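Local coordinates for geranyltranstransferase (Enterococcus faecalis, PDB 3P8L), which probably catalyses the magnesium-dependent condensation of isopentenyl diphosphate with geranyl diphosphate to give farnesyl diphosphate, at residues 69-74 against 134-139. Residues are numbered along the deposited sequence; the frame is centred on the assembly and turned at random.
Sequences METQDY and LSQLGL
Gln72 and Thr71, in the first turn of helix 71-92, meet Gln136 and Leu137 in the loop that joins helices 114-133 and 139-153, at one end of the mainly helical isoprenoid synthase fold. Gln72 supplies most of the helix's side of the contact. Its CB lies against the CB of Gln136 at 3.8 Å. The same Gln72 CB meets CD2 of Leu137 at 3.9 Å, and Gln72 CG also rests on that methyl. CG stands between the backbone N and the carbonyl carbon (chi1 61°), and a bend at chi2 brings the amide oxygen OE1 beside Gln136 CB, 3.7 Å away. The two glutamine side chains run nearly perpendicular, their amide planes turned 73° apart, and no hydrogen bond joins them. Gln136 bends instead toward Thr71, where its OE1 approaches the methyl CG2 at 3.6 Å. The start of the helix is fixed separately: Asp73 OD1 accepts the backbone N-H of Glu70, the N-cap residue, at 2.9 Å and from above the carboxylate plane, and the Asp73 N-H returns to Glu70 O. Leu137 turns inward, packing on Val76 and on Leu200 of helix 175-200. One turn further along helix 71-92, Gln75 OE1 accepts the backbone N of Gln136 and so ties the loop to the helix. Between the two segments themselves, then, the contact is made by aliphatic carbons and amide oxygens through van der Waals touch: Leu137 gives it a buried apolar foot, and the Thr71-Gln136 side faces solvent.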
loop_
_atom_site.group_PDB
_atom_site.type_symbol
_atom_site.label_atom_id
_atom_site.label_comp_id
_atom_site.label_asym_id
_atom_site.label_seq_id
_atom_site.Cartn_x
_atom_site.Cartn_y
_atom_site.Cartn_z
ATOM N N MET A 69 2.347 12.030 24.533
ATOM C CA MET A 69 2.446 10.962 23.542
ATOM C C MET A 69 1.673 9.735 23.967
ATOM O O MET A 69 1.754 9.307 25.112
ATOM C CB MET A 69 3.906 10.546 23.314
ATOM C CG MET A 69 4.743 11.552 22.608
ATOM S SD MET A 69 4.095 12.127 21.047
ATOM C CE MET A 69 4.972 13.635 21.063
ATOM N N GLU A 70 0.914 9.182 23.033
ATOM C CA GLU A 70 0.220 7.918 23.246
ATOM C C GLU A 70 0.601 6.945 22.141
ATOM O O GLU A 70 1.118 7.366 21.107
ATOM C CB GLU A 70 -1.290 8.121 23.198
ATOM C CG GLU A 70 -1.857 9.110 24.192
ATOM C CD GLU A 70 -3.345 9.238 24.027
ATOM O OE1 GLU A 70 -4.058 8.300 24.431
ATOM O OE2 GLU A 70 -3.800 10.260 23.470
ATOM N N THR A 71 0.340 5.659 22.386
ATOM C CA THR A 71 0.502 4.559 21.430
ATOM C C THR A 71 0.192 4.911 19.962
ATOM O O THR A 71 1.038 4.694 19.075
ATOM C CB THR A 71 -0.340 3.335 21.889
ATOM O OG1 THR A 71 -0.014 3.041 23.250
ATOM C CG2 THR A 71 -0.056 2.104 21.041
ATOM N N GLN A 72 -0.990 5.473 19.715
ATOM C CA GLN A 72 -1.434 5.805 18.351
ATOM C C GLN A 72 -0.580 6.834 17.628
ATOM O O GLN A 72 -0.520 6.822 16.390
ATOM C CB GLN A 72 -2.900 6.252 18.307
ATOM C CG GLN A 72 -3.218 7.512 19.110
ATOM C CD GLN A 72 -3.755 7.194 20.491
ATOM O OE1 GLN A 72 -3.228 6.334 21.208
ATOM N NE2 GLN A 72 -4.825 7.884 20.872
ATOM N N ASP A 73 0.070 7.719 18.385
ATOM C CA ASP A 73 1.011 8.685 17.812
ATOM C C ASP A 73 2.226 7.951 17.256
ATOM O O ASP A 73 2.649 8.236 16.140
ATOM C CB ASP A 73 1.460 9.746 18.820
ATOM C CG ASP A 73 0.279 10.448 19.506
ATOM O OD1 ASP A 73 0.404 10.804 20.692
ATOM O OD2 ASP A 73 -0.767 10.631 18.863
ATOM N N TYR A 74 2.754 7.007 18.031
ATOM C CA TYR A 74 3.873 6.177 17.599
ATOM C C TYR A 74 3.494 5.261 16.452
ATOM O O TYR A 74 4.316 5.029 15.569
ATOM C CB TYR A 74 4.458 5.354 18.749
ATOM C CG TYR A 74 5.008 6.205 19.881
ATOM C CD1 TYR A 74 6.154 6.973 19.705
ATOM C CD2 TYR A 74 4.369 6.240 21.131
ATOM C CE1 TYR A 74 6.661 7.768 20.739
ATOM C CE2 TYR A 74 4.860 7.036 22.173
ATOM C CZ TYR A 74 6.002 7.794 21.962
ATOM O OH TYR A 74 6.508 8.555 22.971
ATOM N N LEU A 134 -5.053 -1.128 12.079
ATOM C CA LEU A 134 -5.087 -1.792 13.374
ATOM C C LEU A 134 -4.666 -0.896 14.558
ATOM O O LEU A 134 -4.539 -1.381 15.675
ATOM C CB LEU A 134 -4.193 -3.037 13.338
ATOM C CG LEU A 134 -4.687 -4.197 12.470
ATOM C CD1 LEU A 134 -3.544 -5.141 12.171
ATOM C CD2 LEU A 134 -5.870 -4.945 13.132
ATOM N N SER A 135 -4.418 0.387 14.301
ATOM C CA SER A 135 -3.887 1.292 15.325
ATOM C C SER A 135 -4.914 1.704 16.388
ATOM O O SER A 135 -6.108 1.460 16.245
ATOM C CB SER A 135 -3.277 2.540 14.677
ATOM O OG SER A 135 -4.269 3.353 14.085
ATOM N N GLN A 136 -4.436 2.353 17.443
ATOM C CA GLN A 136 -5.285 2.786 18.553
ATOM C C GLN A 136 -6.161 4.010 18.251
ATOM O O GLN A 136 -6.785 4.550 19.155
ATOM C CB GLN A 136 -4.406 3.089 19.768
ATOM C CG GLN A 136 -4.865 2.427 21.037
ATOM C CD GLN A 136 -4.180 1.113 21.255
ATOM O OE1 GLN A 136 -3.276 1.007 22.084
ATOM N NE2 GLN A 136 -4.593 0.094 20.509
ATOM N N LEU A 137 -6.193 4.458 16.995
ATOM C CA LEU A 137 -7.028 5.589 16.585
ATOM C C LEU A 137 -8.502 5.231 16.604
ATOM O O LEU A 137 -8.867 4.088 16.314
ATOM C CB LEU A 137 -6.682 6.024 15.159
ATOM C CG LEU A 137 -5.325 6.667 14.893
ATOM C CD1 LEU A 137 -5.177 6.940 13.416
ATOM C CD2 LEU A 137 -5.211 7.945 15.708
ATOM N N GLY A 138 -9.342 6.219 16.909
ATOM C CA GLY A 138 -10.788 6.061 16.784
ATOM C C GLY A 138 -11.209 6.072 15.325
ATOM O O GLY A 138 -10.471 6.557 14.466
ATOM N N LEU A 139 -12.418 5.581 15.059
ATOM C CA LEU A 139 -12.864 5.238 13.709
ATOM C C LEU A 139 -12.751 6.331 12.659
ATOM O O LEU A 139 -12.266 6.072 11.550
ATOM C CB LEU A 139 -14.287 4.652 13.724
ATOM C CG LEU A 139 -14.501 3.262 14.337
ATOM C CD1 LEU A 139 -16.003 3.000 14.547
ATOM C CD2 LEU A 139 -13.906 2.158 13.469
#